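Long-range contact in Tat pathway signal sequence domain protein (Parabacteroides merdae, PDB 4Q9A), which probably hydrolyses ester bonds as a GDSL-like lipase or acylhydrolase of the SGNH hydrolase clan: residues 102-114 / 156-169. Numbering follows the deposited sequence.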
# COMPACT_ATOMS: atom_id res chain seq x y z
N LEU A 102 -4.91 -0.25 -18.28
CA LEU A 102 -3.80 0.69 -18.43
C LEU A 102 -2.89 0.10 -19.49
O LEU A 102 -2.18 -0.87 -19.22
CB LEU A 102 -3.07 0.98 -17.09
CG LEU A 102 -1.77 1.80 -17.17
CD1 LEU A 102 -2.01 3.22 -17.71
CD2 LEU A 102 -1.08 1.86 -15.83
N ILE A 103 -2.96 0.64 -20.71
CA ILE A 103 -2.17 0.15 -21.83
C ILE A 103 -1.88 1.32 -22.79
O ILE A 103 -2.71 2.23 -22.93
CB ILE A 103 -2.91 -1.06 -22.52
CG1 ILE A 103 -1.96 -2.01 -23.24
CG2 ILE A 103 -4.12 -0.67 -23.36
CD1 ILE A 103 -1.32 -3.08 -22.33
N GLY A 104 -0.68 1.29 -23.40
CA GLY A 104 -0.28 2.31 -24.35
C GLY A 104 1.18 2.70 -24.39
O GLY A 104 1.67 3.12 -25.44
N VAL A 105 1.87 2.60 -23.25
CA VAL A 105 3.28 3.01 -23.20
C VAL A 105 4.14 2.08 -24.07
O VAL A 105 5.02 2.57 -24.79
CB VAL A 105 3.80 3.14 -21.74
CG1 VAL A 105 4.03 1.78 -21.08
CG2 VAL A 105 5.06 4.00 -21.68
N ASN A 106 3.87 0.76 -24.05
CA ASN A 106 4.62 -0.23 -24.83
C ASN A 106 4.33 -0.10 -26.33
O ASN A 106 5.24 -0.23 -27.15
CB ASN A 106 4.33 -1.64 -24.33
CG ASN A 106 4.99 -1.95 -23.02
OD1 ASN A 106 6.08 -1.45 -22.72
ND2 ASN A 106 4.37 -2.79 -22.22
N ASP A 107 3.07 0.25 -26.65
CA ASP A 107 2.52 0.49 -27.98
C ASP A 107 3.24 1.63 -28.71
O ASP A 107 3.03 1.84 -29.92
CB ASP A 107 1.03 0.82 -27.83
CG ASP A 107 0.25 -0.32 -27.24
OD1 ASP A 107 0.33 -0.52 -26.00
OD2 ASP A 107 -0.40 -1.05 -28.01
N TYR A 108 4.08 2.38 -27.95
CA TYR A 108 4.93 3.42 -28.48
C TYR A 108 6.40 3.04 -28.25
O TYR A 108 7.17 2.96 -29.20
CB TYR A 108 4.60 4.80 -27.88
CG TYR A 108 5.47 5.89 -28.47
CD1 TYR A 108 5.22 6.39 -29.74
CD2 TYR A 108 6.59 6.37 -27.79
CE1 TYR A 108 6.04 7.36 -30.32
CE2 TYR A 108 7.43 7.33 -28.36
CZ TYR A 108 7.14 7.84 -29.62
OH TYR A 108 7.94 8.80 -30.18
N TRP A 109 6.77 2.78 -26.98
CA TRP A 109 8.13 2.46 -26.58
C TRP A 109 8.78 1.33 -27.40
O TRP A 109 9.95 1.44 -27.77
CB TRP A 109 8.16 2.09 -25.10
CG TRP A 109 9.51 2.15 -24.45
CD1 TRP A 109 10.63 2.78 -24.92
CD2 TRP A 109 9.86 1.61 -23.17
NE1 TRP A 109 11.66 2.65 -24.01
CE2 TRP A 109 11.21 1.95 -22.93
CE3 TRP A 109 9.15 0.90 -22.18
CZ2 TRP A 109 11.87 1.57 -21.75
CZ3 TRP A 109 9.81 0.54 -21.02
CH2 TRP A 109 11.15 0.88 -20.81
N HIS A 110 8.04 0.26 -27.68
CA HIS A 110 8.58 -0.89 -28.40
C HIS A 110 8.88 -0.57 -29.88
O HIS A 110 9.55 -1.37 -30.53
CB HIS A 110 7.68 -2.11 -28.25
CG HIS A 110 7.68 -2.67 -26.86
ND1 HIS A 110 7.00 -3.82 -26.55
CD2 HIS A 110 8.30 -2.22 -25.74
CE1 HIS A 110 7.21 -4.04 -25.27
NE2 HIS A 110 7.99 -3.10 -24.74
N THR A 111 8.42 0.61 -30.39
CA THR A 111 8.75 1.07 -31.75
C THR A 111 10.20 1.53 -31.74
O THR A 111 10.88 1.48 -32.76
CB THR A 111 7.81 2.18 -32.26
OG1 THR A 111 8.11 3.41 -31.58
CG2 THR A 111 6.33 1.84 -32.13
N LEU A 112 10.66 1.97 -30.55
CA LEU A 112 12.02 2.44 -30.33
C LEU A 112 12.94 1.29 -29.90
O LEU A 112 14.06 1.21 -30.39
CB LEU A 112 12.06 3.56 -29.25
CG LEU A 112 11.08 4.74 -29.35
CD1 LEU A 112 11.09 5.56 -28.08
CD2 LEU A 112 11.39 5.63 -30.53
N THR A 113 12.45 0.39 -29.01
CA THR A 113 13.27 -0.67 -28.41
C THR A 113 13.18 -2.05 -29.07
O THR A 113 14.14 -2.81 -28.97
CB THR A 113 12.95 -0.82 -26.91
OG1 THR A 113 11.57 -1.13 -26.70
CG2 THR A 113 13.37 0.40 -26.10
N HIS A 114 12.05 -2.41 -29.68
CA HIS A 114 11.96 -3.74 -30.29
C HIS A 114 11.58 -3.70 -31.77
O HIS A 114 11.32 -4.76 -32.35
CB HIS A 114 10.97 -4.63 -29.52
CG HIS A 114 11.36 -4.85 -28.10
ND1 HIS A 114 10.70 -4.21 -27.05
CD2 HIS A 114 12.35 -5.62 -27.58
CE1 HIS A 114 11.29 -4.63 -25.94
NE2 HIS A 114 12.28 -5.48 -26.20
N ALA A 156 14.79 6.19 -18.96
CA ALA A 156 14.46 5.60 -20.26
C ALA A 156 13.91 6.58 -21.30
O ALA A 156 13.78 6.20 -22.48
CB ALA A 156 13.46 4.48 -20.06
N ILE A 157 13.57 7.81 -20.90
CA ILE A 157 12.97 8.77 -21.83
C ILE A 157 14.01 9.74 -22.41
O ILE A 157 14.79 10.38 -21.68
CB ILE A 157 11.75 9.49 -21.17
CG1 ILE A 157 10.50 8.60 -21.24
CG2 ILE A 157 11.43 10.81 -21.82
CD1 ILE A 157 10.28 7.75 -20.06
N GLU A 158 14.00 9.83 -23.75
CA GLU A 158 14.76 10.74 -24.60
C GLU A 158 13.71 11.65 -25.21
O GLU A 158 12.94 11.21 -26.06
CB GLU A 158 15.55 9.95 -25.66
CG GLU A 158 17.05 10.04 -25.51
CD GLU A 158 17.86 9.64 -26.73
OE1 GLU A 158 17.52 8.60 -27.35
OE2 GLU A 158 18.85 10.35 -27.05
N ASP A 159 13.60 12.89 -24.70
CA ASP A 159 12.57 13.87 -25.08
C ASP A 159 12.38 14.00 -26.62
O ASP A 159 11.24 13.99 -27.10
CB ASP A 159 12.83 15.23 -24.42
CG ASP A 159 12.52 15.27 -22.92
OD1 ASP A 159 13.01 14.36 -22.17
OD2 ASP A 159 11.84 16.24 -22.48
N SER A 160 13.49 14.04 -27.39
CA SER A 160 13.47 14.11 -28.86
C SER A 160 12.80 12.87 -29.50
O SER A 160 12.17 12.99 -30.56
CB SER A 160 14.89 14.25 -29.39
OG SER A 160 15.71 13.20 -28.90
N LYS A 161 12.93 11.70 -28.87
CA LYS A 161 12.41 10.42 -29.37
C LYS A 161 11.00 10.09 -28.84
O LYS A 161 10.46 9.06 -29.22
CB LYS A 161 13.38 9.26 -29.01
CG LYS A 161 14.80 9.43 -29.57
CD LYS A 161 15.42 8.11 -30.01
CE LYS A 161 16.77 8.32 -30.66
NZ LYS A 161 16.72 8.29 -32.16
N TRP A 162 10.40 10.97 -28.01
CA TRP A 162 9.09 10.69 -27.42
C TRP A 162 8.01 11.73 -27.68
O TRP A 162 6.86 11.35 -27.95
CB TRP A 162 9.22 10.55 -25.90
CG TRP A 162 9.68 9.20 -25.47
CD1 TRP A 162 10.95 8.71 -25.51
CD2 TRP A 162 8.86 8.14 -24.98
NE1 TRP A 162 10.98 7.41 -25.06
CE2 TRP A 162 9.70 7.03 -24.73
CE3 TRP A 162 7.48 8.02 -24.71
CZ2 TRP A 162 9.22 5.83 -24.22
CZ3 TRP A 162 7.00 6.82 -24.21
CH2 TRP A 162 7.86 5.75 -23.96
N TYR A 163 8.33 13.01 -27.54
CA TYR A 163 7.35 14.09 -27.63
C TYR A 163 7.51 14.90 -28.91
O TYR A 163 8.65 15.09 -29.37
CB TYR A 163 7.43 14.99 -26.38
CG TYR A 163 7.63 14.19 -25.10
CD1 TYR A 163 6.57 13.53 -24.49
CD2 TYR A 163 8.91 14.01 -24.56
CE1 TYR A 163 6.76 12.75 -23.35
CE2 TYR A 163 9.10 13.24 -23.41
CZ TYR A 163 8.03 12.61 -22.81
OH TYR A 163 8.22 11.86 -21.67
N PRO A 164 6.39 15.34 -29.56
CA PRO A 164 4.98 15.22 -29.13
C PRO A 164 4.26 13.93 -29.52
O PRO A 164 3.08 13.78 -29.19
CB PRO A 164 4.33 16.41 -29.84
CG PRO A 164 5.10 16.54 -31.13
CD PRO A 164 6.52 16.14 -30.79
N MSE A 165 4.94 13.02 -30.23
CA MSE A 165 4.40 11.75 -30.73
C MSE A 165 3.54 11.01 -29.72
O MSE A 165 2.40 10.65 -30.03
CB MSE A 165 5.54 10.81 -31.15
CG MSE A 165 6.26 11.21 -32.43
SE MSE A 165 7.43 12.71 -32.16
CE MSE A 165 8.89 11.90 -31.14
N PHE A 166 4.09 10.79 -28.51
CA PHE A 166 3.41 10.03 -27.47
C PHE A 166 2.12 10.71 -26.97
O PHE A 166 1.18 9.99 -26.60
CB PHE A 166 4.35 9.69 -26.30
CG PHE A 166 3.75 8.73 -25.30
CD1 PHE A 166 3.53 7.39 -25.64
CD2 PHE A 166 3.36 9.17 -24.03
CE1 PHE A 166 2.96 6.51 -24.71
CE2 PHE A 166 2.79 8.28 -23.10
CZ PHE A 166 2.60 6.96 -23.45
N ASP A 167 2.05 12.06 -27.01
CA ASP A 167 0.86 12.82 -26.58
C ASP A 167 -0.41 12.39 -27.35
O ASP A 167 -1.51 12.48 -26.81
CB ASP A 167 1.08 14.33 -26.73
CG ASP A 167 2.36 14.87 -26.11
OD1 ASP A 167 2.90 14.22 -25.17
OD2 ASP A 167 2.82 15.98 -26.53
N GLU A 168 -0.23 11.86 -28.58
CA GLU A 168 -1.29 11.36 -29.46
C GLU A 168 -1.90 10.09 -28.89
O GLU A 168 -3.10 9.85 -29.09
CB GLU A 168 -0.76 11.12 -30.88
CG GLU A 168 -0.49 12.43 -31.62
CD GLU A 168 -1.64 13.43 -31.64
OE1 GLU A 168 -2.77 13.04 -32.02
OE2 GLU A 168 -1.41 14.60 -31.27
N PHE A 169 -1.09 9.30 -28.16
CA PHE A 169 -1.50 8.07 -27.48
C PHE A 169 -2.39 8.40 -26.29
O PHE A 169 -3.40 7.74 -26.07
CB PHE A 169 -0.27 7.25 -27.06
CG PHE A 169 0.35 6.44 -28.19
CD1 PHE A 169 1.09 7.06 -29.18
CD2 PHE A 169 0.18 5.07 -28.25
CE1 PHE A 169 1.64 6.32 -30.23
CE2 PHE A 169 0.74 4.32 -29.30
CZ PHE A 169 1.47 4.96 -30.28
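Tyr108 pushes its ring among three aromatic side chains of 156-169, two of which, Trp162 and Phe166, meet it obliquely. Over one face lies CB of Phe166, whose ring is inclined to the tyrosine at 58°. Toward Phe169 the tyrosine turns an edge, an offset edge-to-face pair with centroids 5.5 Å apart, while its own CB sits over the phenylalanine face in a CH-pi contact. Trp162 is clasped between Ile157 CG1 on one face and the Tyr108 ring on the other, where Tyr108 CD2 comes 3.6 Å from Trp162 CE3; Val105 CG2 touches its rim near the ring plane. Phe166 receives Gly104 O at its edge.

The tyrosine reaches this far because CG stands anti to the backbone N (chi1 -178°), carrying the ring off helix 106-113 toward the other segment. A phenol suits the place: its ring packs as a hydrocarbon, while Tyr108 OH donates a 2.7 Å hydrogen bond to Lys161 O, from a position 37° out of the carbonyl plane. The CB of selenomethionine Met165 packs beside that hydroxyl.

The next residue, Trp109, brings CD1 to 3.4 Å from Trp162 CZ2, the indole planes inclined, and Ala156 offers a small methyl to Trp109 CZ2. Leu112 completes the row at the more exposed end, laying CD1 3.5 Å from Trp162 NE1. At the other end, Gly104 takes up backbone angles at which a CB would be jammed against the carbonyl O of Ile103; its own carbonyl O meets Phe166 and Phe169.

The aromatic cluster thus joins the helix following central strand 98-102 to the irregular chain leading into helix 167-179. Helix 120-137 flanks it through Tyr123, whose ring meets Phe169, and on the side away from the cluster Asn106 ND2 bonds to Asn78 O and, weakly, to OG of the phosphoserine at position 28.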